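Local structure of dihydroorotase (Saccharomyces cerevisiae S288C, 6L0J) at residues A[47-52]-A[73-78]; A[102-107]-A[135-140]; A[159-164]-A[184-189]. The protein catalyses the zinc-dependent interconversion of N-carbamoyl-L-aspartate and dihydroorotate, the third step of de novo pyrimidine biosynthesis. All coordinates share one frame; numbering follows the deposited sequence.

Contact 1: residues A[47-52]-A[73-78]; sequences PITTLD and SFYLSK
Pro-47 and Ile-48 meet Tyr-75 and Phe-74 where two successive beta-alpha loops of the amidohydrolase TIM barrel lie side by side. Residues 47-50 lead into helix 51-64, with Thr-50 at its N-cap position, and residues 73-78 follow strand 69-71. One backbone hydrogen bond joins them: Tyr-75 N donates to Ile-48 O at 2.9 Å with an N-H...O angle of 172°, nearly straight.

The Phe-74 side chain can be traced outward from this bond. Its CB stands 4.1 Å from Ile-48 O. With CG set anti to the carbonyl carbon (chi1 -83°), the ring is laid along the 48-51 backbone. Phe-74 CD1 then touches the CG2 branch of Ile-48 at 4.1 Å, the two side chains crossing at about a right angle. Farther out, Phe-74 CE1 comes within 3.4 Å of Thr-50 O. At the tip, Phe-74 CZ is 3.8 Å from Leu-51 N, so the outer ring atoms meet the chain where helix 51-64 begins, while Thr-49 C sits over one face of the ring. Leu-84 and Ala-88 of helix 82-90 also touch the ring.

Tyr-75 reaches in the other direction, its OH hydrogen-bonded to Asn-107 O. Thr-49 reaches across with its CG2 methyl, 3.7 Å from Tyr-75 O and also against Ser-77 CB. The proline makes a CH-pi contact with the tyrosine: Pro-47 CB stands 3.5 Å from the Tyr-75 ring centroid, 20° off the normal, and is displaced over the face toward the rim.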
loop_
_atom_site.group_PDB
_atom_site.type_symbol
_atom_site.label_atom_id
_atom_site.label_comp_id
_atom_site.label_asym_id
_atom_site.label_seq_id
_atom_site.Cartn_x
_atom_site.Cartn_y
_atom_site.Cartn_z
ATOM N N PRO A 47 -12.291 19.212 -15.456
ATOM C CA PRO A 47 -12.393 18.155 -16.472
ATOM C C PRO A 47 -12.925 18.668 -17.801
ATOM O O PRO A 47 -13.588 19.702 -17.886
ATOM C CB PRO A 47 -13.381 17.162 -15.850
ATOM C CG PRO A 47 -14.160 17.961 -14.869
ATOM C CD PRO A 47 -13.171 18.944 -14.305
ATOM N N ILE A 48 -12.652 17.899 -18.851
ATOM C CA ILE A 48 -13.131 18.228 -20.193
ATOM C C ILE A 48 -14.590 17.779 -20.282
ATOM O O ILE A 48 -14.884 16.583 -20.376
ATOM C CB ILE A 48 -12.279 17.574 -21.279
ATOM C CG1 ILE A 48 -10.806 17.898 -21.070
ATOM C CG2 ILE A 48 -12.769 18.013 -22.678
ATOM C CD1 ILE A 48 -9.903 17.028 -21.895
ATOM N N THR A 49 -15.517 18.739 -20.223
ATOM C CA THR A 49 -16.940 18.458 -20.358
ATOM C C THR A 49 -17.612 19.360 -21.381
ATOM O O THR A 49 -18.847 19.365 -21.470
ATOM C CB THR A 49 -17.661 18.592 -19.014
ATOM O OG1 THR A 49 -17.656 19.962 -18.596
ATOM C CG2 THR A 49 -16.994 17.719 -17.939
ATOM N N THR A 50 -16.848 20.125 -22.157
ATOM C CA THR A 50 -17.444 21.022 -23.132
ATOM C C THR A 50 -16.761 20.846 -24.476
ATOM O O THR A 50 -15.574 20.534 -24.550
ATOM C CB THR A 50 -17.354 22.494 -22.697
ATOM O OG1 THR A 50 -15.985 22.878 -22.626
ATOM C CG2 THR A 50 -17.985 22.706 -21.346
ATOM N N LEU A 51 -17.532 21.081 -25.537
ATOM C CA LEU A 51 -17.044 20.923 -26.905
ATOM C C LEU A 51 -15.852 21.829 -27.200
ATOM O O LEU A 51 -14.843 21.391 -27.764
ATOM C CB LEU A 51 -18.185 21.210 -27.873
ATOM C CG LEU A 51 -17.814 21.029 -29.338
ATOM C CD1 LEU A 51 -17.277 19.643 -29.528
ATOM C CD2 LEU A 51 -19.053 21.264 -30.192
ATOM N N ASP A 52 -15.947 23.103 -26.818
ATOM C CA ASP A 52 -14.869 24.039 -27.122
ATOM C C ASP A 52 -13.544 23.600 -26.490
ATOM O O ASP A 52 -12.485 23.676 -27.125
ATOM C CB ASP A 52 -15.252 25.440 -26.652
ATOM C CG ASP A 52 -14.126 26.418 -26.826
ATOM O OD1 ASP A 52 -14.021 27.063 -27.907
ATOM O OD2 ASP A 52 -13.308 26.494 -25.889
ATOM N N SER A 73 -11.878 12.460 -25.581
ATOM C CA SER A 73 -12.966 11.967 -24.753
ATOM C C SER A 73 -13.505 13.088 -23.883
ATOM O O SER A 73 -12.826 14.088 -23.616
ATOM C CB SER A 73 -12.504 10.781 -23.855
ATOM O OG SER A 73 -11.492 11.212 -22.948
ATOM N N PHE A 74 -14.753 12.926 -23.484
ATOM C CA PHE A 74 -15.387 13.717 -22.446
ATOM C C PHE A 74 -15.308 12.980 -21.109
ATOM O O PHE A 74 -15.280 11.747 -21.051
ATOM C CB PHE A 74 -16.863 13.961 -22.780
ATOM C CG PHE A 74 -17.124 15.114 -23.709
ATOM C CD1 PHE A 74 -16.194 16.138 -23.869
ATOM C CD2 PHE A 74 -18.318 15.174 -24.408
ATOM C CE1 PHE A 74 -16.455 17.207 -24.721
ATOM C CE2 PHE A 74 -18.602 16.242 -25.254
ATOM C CZ PHE A 74 -17.675 17.264 -25.410
ATOM N N TYR A 75 -15.324 13.760 -20.037
ATOM C CA TYR A 75 -15.428 13.268 -18.666
ATOM C C TYR A 75 -16.914 13.138 -18.313
ATOM O O TYR A 75 -17.663 14.114 -18.434
ATOM C CB TYR A 75 -14.702 14.271 -17.773
ATOM C CG TYR A 75 -14.568 14.038 -16.274
ATOM C CD1 TYR A 75 -15.626 14.281 -15.408
ATOM C CD2 TYR A 75 -13.328 13.727 -15.721
ATOM C CE1 TYR A 75 -15.478 14.138 -14.018
ATOM C CE2 TYR A 75 -13.159 13.598 -14.334
ATOM C CZ TYR A 75 -14.235 13.798 -13.495
ATOM O OH TYR A 75 -14.059 13.645 -12.133
ATOM N N LEU A 76 -17.347 11.929 -17.916
ATOM C CA LEU A 76 -18.759 11.695 -17.608
ATOM C C LEU A 76 -19.160 12.533 -16.406
ATOM O O LEU A 76 -18.632 12.350 -15.306
ATOM C CB LEU A 76 -19.025 10.214 -17.317
ATOM C CG LEU A 76 -20.500 9.892 -17.072
ATOM C CD1 LEU A 76 -21.350 10.291 -18.290
ATOM C CD2 LEU A 76 -20.696 8.406 -16.712
ATOM N N SER A 77 -20.109 13.443 -16.609
ATOM C CA SER A 77 -20.479 14.366 -15.556
ATOM C C SER A 77 -21.921 14.795 -15.762
ATOM O O SER A 77 -22.476 14.673 -16.859
ATOM C CB SER A 77 -19.550 15.590 -15.555
ATOM O OG SER A 77 -20.232 16.718 -15.079
ATOM N N LYS A 78 -22.521 15.322 -14.693
ATOM C CA LYS A 78 -23.903 15.784 -14.797
ATOM C C LYS A 78 -24.046 16.971 -15.742
ATOM O O LYS A 78 -25.156 17.244 -16.202
ATOM C CB LYS A 78 -24.448 16.139 -13.406
ATOM C CG LYS A 78 -24.934 14.917 -12.631
ATOM C CD LYS A 78 -25.773 15.275 -11.408
ATOM C CE LYS A 78 -26.083 14.019 -10.604
ATOM N NZ LYS A 78 -26.387 12.895 -11.538
#

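Contact 2: residues A[102-107]-A[135-140]; sequences AGVTTN and NLHGEK. With ZN (zinc ion), chain F; LMR ((2S)-2-hydroxybutanedioic acid), chain G.
The nearest CA pair, Val-104 and Glu-139, is 7.1 Å apart, and with no hydrogen bond between the segments the contact is carried by side chains. Beyond strand 133-136, an inverse gamma turn centred on Gly-138 folds the chain back, so that His-137 and Glu-139 both point toward loop 102-107.

The imidazole of His-137 is held at both nitrogens. His-137 ND1 binds a zinc ion at 2.0 Å. His-137 NE2 donates to Glu-139 OE1 at 2.8 Å, with the N-H...O angle 160°; the acceptor lies in the ring plane and offers its anti lone pair. The zinc bond and this hydrogen bond together fix the ring's rotation.

Loop 102-107 meets the ring through Val-104 and Thr-105. Val-104 comes from the opposite direction, its CG2 meeting His-137 CD2 obliquely at 3.6 Å, while its CG1 methyl packs against Glu-139 O, a buried oxygen that has no polar partner. The Thr-105 methyl, CG2, stands over the imidazole face, 4.1 Å from the His-137 centroid and 26° off the normal. Placing OG1 anti to the backbone N (chi1 -170°) sends the hydroxyl to the ligand, (2S)-2-hydroxybutanedioic acid, where Thr-105 OG1 donates to O1B at 2.5 Å. The other oxygen of that carboxylate, O1A, ligates the same zinc at 2.4 Å. A valine in place of Thr-105 would probably keep a methyl near the imidazole but leave O1B without its hydroxyl donor.

His-180 also binds this zinc, while Asn-43 and Arg-18 hydrogen-bond to the ligand. A threonine-bearing loop closed over a dicarboxylate at a two-zinc centre is the arrangement known from class II dihydroorotases of the amidohydrolase superfamily.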
loop_
_atom_site.group_PDB
_atom_site.type_symbol
_atom_site.label_atom_id
_atom_site.label_comp_id
_atom_site.label_asym_id
_atom_site.label_seq_id
_atom_site.Cartn_x
_atom_site.Cartn_y
_atom_site.Cartn_z
ATOM N N ALA A 102 -16.731 8.789 -8.165
ATOM C CA ALA A 102 -16.288 9.922 -7.351
ATOM C C ALA A 102 -15.336 9.484 -6.237
ATOM O O ALA A 102 -15.641 8.571 -5.464
ATOM C CB ALA A 102 -17.496 10.647 -6.754
ATOM N N GLY A 103 -14.159 10.129 -6.180
ATOM C CA GLY A 103 -13.191 9.932 -5.119
ATOM C C GLY A 103 -12.144 8.844 -5.338
ATOM O O GLY A 103 -11.187 8.774 -4.558
ATOM N N VAL A 104 -12.271 7.997 -6.371
ATOM C CA VAL A 104 -11.402 6.820 -6.414
ATOM C C VAL A 104 -10.038 7.091 -7.040
ATOM O O VAL A 104 -9.135 6.251 -6.891
ATOM C CB VAL A 104 -12.039 5.612 -7.146
ATOM C CG1 VAL A 104 -13.397 5.248 -6.528
ATOM C CG2 VAL A 104 -12.187 5.865 -8.640
ATOM N N THR A 105 -9.845 8.213 -7.736
ATOM C CA THR A 105 -8.534 8.422 -8.359
ATOM C C THR A 105 -8.310 9.904 -8.669
ATOM O O THR A 105 -9.098 10.773 -8.276
ATOM C CB THR A 105 -8.384 7.557 -9.616
ATOM O OG1 THR A 105 -7.020 7.602 -10.058
ATOM C CG2 THR A 105 -9.325 8.036 -10.732
ATOM N N THR A 106 -7.208 10.182 -9.369
ATOM C CA THR A 106 -6.795 11.550 -9.678
ATOM C C THR A 106 -7.907 12.339 -10.361
ATOM O O THR A 106 -8.444 11.912 -11.383
ATOM C CB THR A 106 -5.574 11.523 -10.595
ATOM O OG1 THR A 106 -4.510 10.786 -9.962
ATOM C CG2 THR A 106 -5.129 12.966 -10.939
ATOM N N ASN A 107 -8.237 13.504 -9.796
ATOM C CA ASN A 107 -9.186 14.427 -10.419
ATOM C C ASN A 107 -10.542 13.766 -10.628
ATOM O O ASN A 107 -11.186 13.957 -11.660
ATOM C CB ASN A 107 -8.652 14.972 -11.752
ATOM C CG ASN A 107 -7.448 15.893 -11.573
ATOM O OD1 ASN A 107 -7.211 16.396 -10.484
ATOM N ND2 ASN A 107 -6.684 16.111 -12.648
ATOM N N ASN A 135 -15.847 4.399 -21.561
ATOM C CA ASN A 135 -14.696 3.916 -20.811
ATOM C C ASN A 135 -15.003 3.995 -19.324
ATOM O O ASN A 135 -15.515 5.010 -18.835
ATOM C CB ASN A 135 -13.423 4.724 -21.113
ATOM C CG ASN A 135 -13.294 5.079 -22.579
ATOM O OD1 ASN A 135 -13.836 6.100 -23.031
ATOM N ND2 ASN A 135 -12.616 4.225 -23.344
ATOM N N LEU A 136 -14.649 2.939 -18.605
ATOM C CA LEU A 136 -14.939 2.828 -17.183
ATOM C C LEU A 136 -13.645 2.685 -16.390
ATOM O O LEU A 136 -12.861 1.765 -16.647
ATOM C CB LEU A 136 -15.847 1.626 -16.920
ATOM C CG LEU A 136 -17.182 1.618 -17.684
ATOM C CD1 LEU A 136 -17.953 0.336 -17.381
ATOM C CD2 LEU A 136 -18.026 2.824 -17.272
ATOM N N HIS A 137 -13.424 3.592 -15.435
ATOM C CA HIS A 137 -12.529 3.316 -14.305
ATOM C C HIS A 137 -13.379 2.525 -13.319
ATOM O O HIS A 137 -14.100 3.081 -12.485
ATOM C CB HIS A 137 -11.943 4.589 -13.684
ATOM C CG HIS A 137 -10.993 4.323 -12.537
ATOM N ND1 HIS A 137 -9.653 4.656 -12.574
ATOM C CD2 HIS A 137 -11.195 3.723 -11.334
ATOM C CE1 HIS A 137 -9.071 4.272 -11.450
ATOM N NE2 HIS A 137 -9.984 3.703 -10.680
ATOM N N GLY A 138 -13.310 1.200 -13.441
ATOM C CA GLY A 138 -14.216 0.313 -12.742
ATOM C C GLY A 138 -13.810 -0.019 -11.322
ATOM O O GLY A 138 -13.322 -1.118 -11.056
ATOM N N GLU A 139 -14.011 0.918 -10.400
ATOM C CA GLU A 139 -13.771 0.685 -8.983
ATOM C C GLU A 139 -14.920 1.292 -8.202
ATOM O O GLU A 139 -15.299 2.436 -8.457
ATOM C CB GLU A 139 -12.463 1.314 -8.508
ATOM C CG GLU A 139 -11.199 0.545 -8.895
ATOM C CD GLU A 139 -9.983 1.048 -8.122
ATOM O OE1 GLU A 139 -9.454 2.126 -8.485
ATOM O OE2 GLU A 139 -9.571 0.376 -7.142
ATOM N N LYS A 140 -15.455 0.553 -7.270
ATOM C CA LYS A 140 -16.453 1.139 -6.388
ATOM C C LYS A 140 -15.771 1.965 -5.297
ATOM O O LYS A 140 -14.744 1.544 -4.750
ATOM C CB LYS A 140 -17.302 0.047 -5.743
ATOM C CG LYS A 140 -18.251 -0.689 -6.705
ATOM C CD LYS A 140 -19.458 0.162 -7.045
ATOM C CE LYS A 140 -20.601 -0.660 -7.643
ATOM N NZ LYS A 140 -21.476 -1.252 -6.579
HETATM ZN ZN ZN F . -8.332 5.009 -14.100
HETATM C C1 LMR G . -6.183 6.895 -13.175
HETATM O O1A LMR G . -6.331 6.395 -14.331
HETATM O O1B LMR G . -6.836 6.372 -12.249
HETATM C C2 LMR G . -5.305 8.125 -12.813
HETATM O O2 LMR G . -4.239 7.943 -11.869
HETATM C C3 LMR G . -4.608 8.676 -14.006
HETATM C C4 LMR G . -4.265 10.063 -13.483
HETATM O O4A LMR G . -3.408 10.265 -12.549
HETATM O O4B LMR G . -4.918 10.971 -14.005
#

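Contact 3: residues A[159-164]-A[184-189]; sequences AFLPAL and ESAIKT
Leu-161 reaches Thr-189 and Ala-186 because CG lies anti to its own carbonyl carbon (chi1 -61°) and the chain then runs extended (chi2 169°), carrying both methyls across to the neighbouring helix. These are consecutive outer helices of the TIM barrel, 156-170 and 184-193, linked through strand 175-178. They run in nearly the same direction, consistent with successive beta-alpha connections in the barrel: the axes of the two short segments pass 10.2 Å apart at a crossing angle of -19°.

The two leucine branches divide the surface they meet. CD1 of Leu-161 rests on the backbone of the facing helix, 3.7 Å from Ser-185 O, and also touches the CB of that serine, whose hydroxyl turns to Glu-158. Leu-161 CD2 lies against CA and CB of Ala-186, 4.1 Å from the CB. Leu-178 of strand 175-178 touches both Leu-161 and Ala-186, so the interface continues into the barrel wall. One turn on, Leu-164 CD2 makes a looser contact with Thr-189 CG2 at 4.4 Å. Thr-189 meets Leu-161 more closely, with CB near CD2 and Thr-189 OG1 in van der Waals contact with Leu-161 CD1 at 3.5 Å.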
loop_
_atom_site.group_PDB
_atom_site.type_symbol
_atom_site.label_atom_id
_atom_site.label_comp_id
_atom_site.label_asym_id
_atom_site.label_seq_id
_atom_site.Cartn_x
_atom_site.Cartn_y
_atom_site.Cartn_z
ATOM N N ALA A 159 -15.766 -5.509 -6.752
ATOM C CA ALA A 159 -17.072 -4.992 -6.359
ATOM C C ALA A 159 -17.756 -4.221 -7.476
ATOM O O ALA A 159 -18.975 -4.048 -7.422
ATOM C CB ALA A 159 -16.950 -4.085 -5.138
ATOM N N PHE A 160 -17.001 -3.741 -8.473
ATOM C CA PHE A 160 -17.583 -2.987 -9.585
ATOM C C PHE A 160 -18.140 -3.880 -10.685
ATOM O O PHE A 160 -18.976 -3.414 -11.471
ATOM C CB PHE A 160 -16.534 -2.035 -10.180
ATOM C CG PHE A 160 -17.077 -1.083 -11.222
ATOM C CD1 PHE A 160 -17.578 0.159 -10.849
ATOM C CD2 PHE A 160 -17.052 -1.418 -12.582
ATOM C CE1 PHE A 160 -18.071 1.060 -11.809
ATOM C CE2 PHE A 160 -17.543 -0.546 -13.537
ATOM C CZ PHE A 160 -18.049 0.721 -13.144
ATOM N N LEU A 161 -17.726 -5.150 -10.752
ATOM C CA LEU A 161 -18.110 -5.990 -11.888
ATOM C C LEU A 161 -19.624 -6.168 -12.070
ATOM O O LEU A 161 -20.062 -6.256 -13.232
ATOM C CB LEU A 161 -17.399 -7.349 -11.782
ATOM C CG LEU A 161 -15.850 -7.232 -11.823
ATOM C CD1 LEU A 161 -15.139 -8.546 -11.451
ATOM C CD2 LEU A 161 -15.345 -6.745 -13.180
ATOM N N PRO A 162 -20.458 -6.245 -11.021
ATOM C CA PRO A 162 -21.912 -6.275 -11.272
ATOM C C PRO A 162 -22.411 -5.035 -11.988
ATOM O O PRO A 162 -23.324 -5.124 -12.816
ATOM C CB PRO A 162 -22.522 -6.395 -9.864
ATOM C CG PRO A 162 -21.460 -7.080 -9.052
ATOM C CD PRO A 162 -20.149 -6.523 -9.602
ATOM N N ALA A 163 -21.844 -3.868 -11.692
ATOM C CA ALA A 163 -22.285 -2.668 -12.398
ATOM C C ALA A 163 -21.903 -2.733 -13.873
ATOM O O ALA A 163 -22.683 -2.311 -14.741
ATOM C CB ALA A 163 -21.719 -1.416 -11.719
ATOM N N LEU A 164 -20.737 -3.309 -14.189
ATOM C CA LEU A 164 -20.345 -3.430 -15.592
ATOM C C LEU A 164 -21.290 -4.353 -16.349
ATOM O O LEU A 164 -21.699 -4.057 -17.479
ATOM C CB LEU A 164 -18.908 -3.943 -15.697
ATOM C CG LEU A 164 -18.528 -4.529 -17.050
ATOM C CD1 LEU A 164 -18.397 -3.427 -18.087
ATOM C CD2 LEU A 164 -17.222 -5.342 -16.930
ATOM N N GLU A 184 -7.650 -10.836 -11.291
ATOM C CA GLU A 184 -8.090 -12.062 -11.947
ATOM C C GLU A 184 -9.607 -12.087 -12.107
ATOM O O GLU A 184 -10.119 -12.483 -13.160
ATOM C CB GLU A 184 -7.613 -13.279 -11.141
ATOM C CG GLU A 184 -8.159 -14.611 -11.644
ATOM C CD GLU A 184 -7.548 -15.827 -10.939
ATOM O OE1 GLU A 184 -7.118 -16.741 -11.650
ATOM O OE2 GLU A 184 -7.496 -15.877 -9.689
ATOM N N SER A 185 -10.339 -11.656 -11.078
ATOM C CA SER A 185 -11.796 -11.633 -11.167
ATOM C C SER A 185 -12.273 -10.829 -12.363
ATOM O O SER A 185 -13.221 -11.228 -13.043
ATOM C CB SER A 185 -12.411 -11.051 -9.896
ATOM O OG SER A 185 -12.401 -11.980 -8.835
ATOM N N ALA A 186 -11.649 -9.676 -12.618
ATOM C CA ALA A 186 -12.071 -8.875 -13.758
ATOM C C ALA A 186 -11.770 -9.588 -15.058
ATOM O O ALA A 186 -12.599 -9.591 -15.974
ATOM C CB ALA A 186 -11.392 -7.505 -13.758
ATOM N N ILE A 187 -10.588 -10.194 -15.153
ATOM C CA ILE A 187 -10.226 -10.923 -16.360
ATOM C C ILE A 187 -11.282 -11.979 -16.668
ATOM O O ILE A 187 -11.750 -12.099 -17.805
ATOM C CB ILE A 187 -8.827 -11.541 -16.215
ATOM C CG1 ILE A 187 -7.770 -10.427 -16.093
ATOM C CG2 ILE A 187 -8.537 -12.448 -17.410
ATOM C CD1 ILE A 187 -7.794 -9.431 -17.265
ATOM N N LYS A 188 -11.691 -12.730 -15.648
ATOM C CA LYS A 188 -12.678 -13.794 -15.849
ATOM C C LYS A 188 -14.023 -13.227 -16.277
ATOM O O LYS A 188 -14.739 -13.839 -17.074
ATOM C CB LYS A 188 -12.836 -14.616 -14.563
ATOM C CG LYS A 188 -11.709 -15.608 -14.273
ATOM C CD LYS A 188 -11.913 -16.280 -12.890
ATOM C CE LYS A 188 -10.701 -17.141 -12.491
ATOM N NZ LYS A 188 -10.791 -17.685 -11.091
ATOM N N THR A 189 -14.391 -12.061 -15.750
ATOM C CA THR A 189 -15.675 -11.479 -16.113
ATOM C C THR A 189 -15.675 -11.031 -17.564
ATOM O O THR A 189 -16.649 -11.260 -18.287
ATOM C CB THR A 189 -16.000 -10.318 -15.178
ATOM O OG1 THR A 189 -16.223 -10.827 -13.868
ATOM C CG2 THR A 189 -17.253 -9.550 -15.658
#

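Overall arrangement
The three contacts sample different parts of one TIM barrel. Contact 2, buried at the catalytic end, lies nearest the chain centre, about 12 Å between centres against about 17 Å for the others; it combines methyl-on-imidazole packing with metal and ligand bonds. Contact 1 is partly buried, joining two loops by a backbone bond and aromatic packing, and it adjoins contact 2 through Tyr-75 and Asn-107. Contact 3, buried between outer helices, has no hydrogen bonds across it: leucine methyls rest on backbone and hydroxyl atoms as well as on carbon. It adjoins contact 2 where Phe-160 CD2 packs 3.3 Å from Gly-138 CA. Contacts 1 and 3 do not touch, their nearest atoms about 9 Å apart.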